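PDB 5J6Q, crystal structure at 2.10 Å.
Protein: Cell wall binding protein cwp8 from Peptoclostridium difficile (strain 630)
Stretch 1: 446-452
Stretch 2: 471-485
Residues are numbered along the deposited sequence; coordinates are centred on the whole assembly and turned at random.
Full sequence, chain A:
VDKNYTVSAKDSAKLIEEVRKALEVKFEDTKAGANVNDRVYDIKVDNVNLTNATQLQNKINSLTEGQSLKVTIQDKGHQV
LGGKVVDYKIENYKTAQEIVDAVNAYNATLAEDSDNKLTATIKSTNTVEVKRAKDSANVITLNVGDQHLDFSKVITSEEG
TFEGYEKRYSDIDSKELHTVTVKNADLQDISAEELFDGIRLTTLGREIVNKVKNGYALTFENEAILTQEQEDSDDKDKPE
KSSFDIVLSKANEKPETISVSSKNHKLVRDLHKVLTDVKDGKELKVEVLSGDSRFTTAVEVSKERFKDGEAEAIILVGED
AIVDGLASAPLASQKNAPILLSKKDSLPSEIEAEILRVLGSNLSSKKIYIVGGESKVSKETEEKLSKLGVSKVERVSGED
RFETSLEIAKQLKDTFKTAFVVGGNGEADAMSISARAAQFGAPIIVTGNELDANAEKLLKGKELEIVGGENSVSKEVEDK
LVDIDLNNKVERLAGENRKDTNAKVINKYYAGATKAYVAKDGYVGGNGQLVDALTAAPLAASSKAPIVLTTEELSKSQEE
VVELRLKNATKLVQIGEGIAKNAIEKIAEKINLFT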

# COMPACT_ATOMS: atom_id res chain seq x y z
N VAL A 446 -18.41 -6.88 38.17
CA VAL A 446 -18.74 -8.19 37.67
C VAL A 446 -19.39 -8.92 38.87
O VAL A 446 -18.79 -8.90 39.95
CB VAL A 446 -17.44 -8.85 37.25
CG1 VAL A 446 -17.69 -10.27 36.73
CG2 VAL A 446 -16.73 -8.01 36.19
N THR A 447 -20.56 -9.60 38.68
CA THR A 447 -21.22 -10.27 39.81
C THR A 447 -21.70 -11.69 39.47
O THR A 447 -21.93 -12.04 38.30
CB THR A 447 -22.40 -9.38 40.29
OG1 THR A 447 -22.92 -9.93 41.52
CG2 THR A 447 -23.53 -9.30 39.25
N GLY A 448 -21.80 -12.52 40.52
CA GLY A 448 -22.25 -13.88 40.38
C GLY A 448 -23.75 -13.83 40.55
O GLY A 448 -24.34 -12.77 40.40
N ASN A 449 -24.35 -14.96 40.88
CA ASN A 449 -25.80 -15.03 41.05
C ASN A 449 -26.36 -14.05 42.06
O ASN A 449 -27.50 -13.64 41.93
CB ASN A 449 -26.19 -16.44 41.42
CG ASN A 449 -26.24 -17.27 40.18
OD1 ASN A 449 -25.66 -18.36 40.13
ND2 ASN A 449 -26.86 -16.77 39.12
N GLU A 450 -25.55 -13.67 43.04
CA GLU A 450 -25.99 -12.70 44.04
C GLU A 450 -24.89 -11.68 44.33
O GLU A 450 -23.72 -12.02 44.49
CB GLU A 450 -26.43 -13.41 45.34
CG GLU A 450 -25.33 -14.21 46.01
CD GLU A 450 -25.82 -14.91 47.27
OE1 GLU A 450 -25.27 -14.62 48.36
OE2 GLU A 450 -26.75 -15.73 47.16
N LEU A 451 -25.29 -10.41 44.40
CA LEU A 451 -24.42 -9.28 44.67
C LEU A 451 -23.74 -9.37 46.04
O LEU A 451 -24.41 -9.55 47.05
CB LEU A 451 -25.27 -8.00 44.60
CG LEU A 451 -24.49 -6.69 44.54
CD1 LEU A 451 -23.79 -6.54 43.21
CD2 LEU A 451 -25.46 -5.55 44.75
N ASP A 452 -22.40 -9.25 46.05
CA ASP A 452 -21.59 -9.28 47.26
C ASP A 452 -21.80 -8.00 48.07
O ASP A 452 -22.13 -6.96 47.50
CB ASP A 452 -20.10 -9.42 46.88
CG ASP A 452 -19.18 -9.57 48.07
OD1 ASP A 452 -18.61 -8.55 48.51
OD2 ASP A 452 -19.04 -10.71 48.57
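Stretch 2, residues 471-485: NSVSKEVEDKLVDID

Stretch 1 leaves a strand at Thr447 and continues as a loop to Asp452; stretch 2 approaches it as a short loop, 471-474, and then a helix, 475-484, whose largest single contribution is Val477. The backbones come nearest at two places: the CA atoms of Asn449 and Ser474 lie 6.2 Å apart, and those of Glu450 and Val477 5.7 Å. Both chains advance through this pairing in the same sense, so Leu451, further along the loop, meets the later helix residues Leu481 and Ile484. The contact is small, 334 Å² summed over both sides.

Ser474 serves both stretches. It is the N-cap, with phi/psi of -54/152 and chi1 in p (83°), a rotamer that folds OG back over the start of the helix. There OG accepts a well-aligned bond from Val477 N at 3.1 Å and a weak, bent one from Glu476 N at 3.3 Å. The same hydroxyl spends its proton across the interface, with OG donating to Asn449 O at 3.2 Å. One side chain thus caps the helix and ties it to the loop.

Val477, in the first turn of the helix, is buried and points toward stretch 1 with chi1 t (171°). Its two methyls reach different parts of stretch 1: CG2 packs on backbone, 3.3 Å from Asn449 O and 3.9 Å from Glu450 CA, while CG1 lies 4.0 Å from Thr447 CG2 and 4.3 Å from Leu451 CB. Thr447, chi1 t (-171°), offers that methyl to the valine, while its OG1 makes a weak bond to Gly448 O at 3.4 Å.

Leu451 has the largest covered area, 73 Å². Its CB points toward the helix, and the t, p rotamer (-167°, 71°) carries CD2 to 3.7 Å from Leu481 CD1 and 4.1 Å from Ile484 CD1. Leu481 starts sideways and has an off-well chi1 of -105°, yet its end comes nearer the loop; Ile484 points toward it and extends CD1 with chi1 p and chi2 t. Val477, Leu481 and Ile484 follow the familiar i, i+4, i+7 spacing of one helical face.

Ahead of the helix, a water donates to Thr447 O at 2.6 Å and to Ser472 O at 2.9 Å, linking two carbonyls that cannot bond each other. The rule is economical: a capping serine fixes the helix start, a valine covers the loop backbone, and one leucine closes the apolar patch.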

# COMPACT_ATOMS: atom_id res chain seq x y z
N ASN A 471 -30.01 -13.96 32.35
CA ASN A 471 -29.20 -15.15 32.58
C ASN A 471 -27.70 -14.81 32.90
O ASN A 471 -26.90 -15.70 33.19
CB ASN A 471 -29.34 -16.08 31.37
CG ASN A 471 -30.65 -16.86 31.40
OD1 ASN A 471 -30.84 -17.83 30.67
ND2 ASN A 471 -31.62 -16.51 32.25
N SER A 472 -27.34 -13.50 32.89
CA SER A 472 -25.96 -13.07 33.19
C SER A 472 -26.01 -12.29 34.45
O SER A 472 -25.17 -12.45 35.32
CB SER A 472 -25.39 -12.19 32.05
OG SER A 472 -25.14 -13.02 30.93
N VAL A 473 -26.98 -11.39 34.51
CA VAL A 473 -27.20 -10.63 35.71
C VAL A 473 -28.62 -10.96 36.08
O VAL A 473 -29.59 -10.49 35.46
CB VAL A 473 -26.99 -9.12 35.47
CG1 VAL A 473 -27.42 -8.32 36.69
CG2 VAL A 473 -25.53 -8.86 35.15
N SER A 474 -28.75 -11.80 37.08
CA SER A 474 -30.06 -12.24 37.57
C SER A 474 -30.96 -11.07 37.93
O SER A 474 -30.49 -9.99 38.30
CB SER A 474 -29.89 -13.14 38.79
OG SER A 474 -29.74 -12.37 39.97
N LYS A 475 -32.28 -11.30 37.80
CA LYS A 475 -33.31 -10.31 38.09
C LYS A 475 -33.33 -10.03 39.59
O LYS A 475 -33.90 -9.04 40.02
CB LYS A 475 -34.67 -10.83 37.59
CG LYS A 475 -35.87 -9.96 37.92
CD LYS A 475 -37.15 -10.69 37.50
CE LYS A 475 -38.40 -9.86 37.66
NZ LYS A 475 -39.58 -10.56 37.09
N GLU A 476 -32.71 -10.90 40.37
CA GLU A 476 -32.60 -10.73 41.83
C GLU A 476 -31.54 -9.65 42.13
O GLU A 476 -31.76 -8.76 42.96
CB GLU A 476 -32.21 -12.05 42.50
CG GLU A 476 -32.26 -13.25 41.57
CD GLU A 476 -33.05 -14.40 42.14
OE1 GLU A 476 -34.21 -14.18 42.54
OE2 GLU A 476 -32.51 -15.53 42.19
N VAL A 477 -30.38 -9.73 41.44
CA VAL A 477 -29.30 -8.75 41.59
C VAL A 477 -29.86 -7.40 41.19
O VAL A 477 -29.58 -6.38 41.81
CB VAL A 477 -28.11 -9.16 40.69
CG1 VAL A 477 -27.06 -8.05 40.65
CG2 VAL A 477 -27.49 -10.45 41.22
N GLU A 478 -30.68 -7.41 40.15
CA GLU A 478 -31.34 -6.21 39.66
C GLU A 478 -32.18 -5.56 40.75
O GLU A 478 -32.09 -4.35 40.97
CB GLU A 478 -32.25 -6.58 38.50
CG GLU A 478 -32.76 -5.37 37.78
CD GLU A 478 -33.80 -5.73 36.77
OE1 GLU A 478 -33.85 -6.93 36.38
OE2 GLU A 478 -34.55 -4.81 36.35
N ASP A 479 -33.01 -6.36 41.44
CA ASP A 479 -33.86 -5.83 42.50
C ASP A 479 -33.02 -5.15 43.58
O ASP A 479 -33.38 -4.07 44.03
CB ASP A 479 -34.70 -6.95 43.10
CG ASP A 479 -35.77 -7.43 42.14
OD1 ASP A 479 -36.29 -6.60 41.35
OD2 ASP A 479 -36.10 -8.62 42.18
N LYS A 480 -31.90 -5.78 43.99
CA LYS A 480 -31.00 -5.20 45.00
C LYS A 480 -30.34 -3.89 44.51
O LYS A 480 -30.01 -3.03 45.32
CB LYS A 480 -29.91 -6.21 45.36
N LEU A 481 -30.15 -3.75 43.19
CA LEU A 481 -29.52 -2.58 42.59
C LEU A 481 -30.47 -1.40 42.62
O LEU A 481 -30.07 -0.30 43.00
CB LEU A 481 -29.11 -2.87 41.15
CG LEU A 481 -27.61 -3.08 40.95
CD1 LEU A 481 -27.13 -4.28 41.74
CD2 LEU A 481 -27.34 -3.30 39.48
N VAL A 482 -31.72 -1.62 42.20
CA VAL A 482 -32.74 -0.57 42.21
C VAL A 482 -32.86 -0.02 43.64
O VAL A 482 -33.12 1.17 43.83
CB VAL A 482 -34.08 -1.16 41.71
CG1 VAL A 482 -35.17 -0.10 41.71
CG2 VAL A 482 -33.90 -1.73 40.30
N ASP A 483 -32.67 -0.90 44.63
CA ASP A 483 -32.71 -0.54 46.04
C ASP A 483 -31.57 0.42 46.43
O ASP A 483 -31.83 1.44 47.07
CB ASP A 483 -32.62 -1.83 46.89
CG ASP A 483 -32.89 -1.60 48.37
OD1 ASP A 483 -34.07 -1.69 48.77
OD2 ASP A 483 -31.93 -1.34 49.11
N ILE A 484 -30.32 0.10 46.05
CA ILE A 484 -29.17 0.93 46.39
C ILE A 484 -28.92 2.05 45.37
O ILE A 484 -28.01 2.85 45.56
CB ILE A 484 -27.93 0.02 46.54
CG1 ILE A 484 -27.61 -0.70 45.22
CG2 ILE A 484 -28.18 -0.98 47.66
CD1 ILE A 484 -26.34 -1.53 45.28
N ASP A 485 -29.72 2.10 44.30
CA ASP A 485 -29.60 3.13 43.27
C ASP A 485 -30.06 4.49 43.81
O ASP A 485 -30.90 4.54 44.71
CB ASP A 485 -30.43 2.74 42.04
CG ASP A 485 -30.24 3.69 40.88
OD1 ASP A 485 -29.25 3.52 40.13
OD2 ASP A 485 -31.07 4.60 40.72
O HOH W 1 -23.06 -13.77 36.75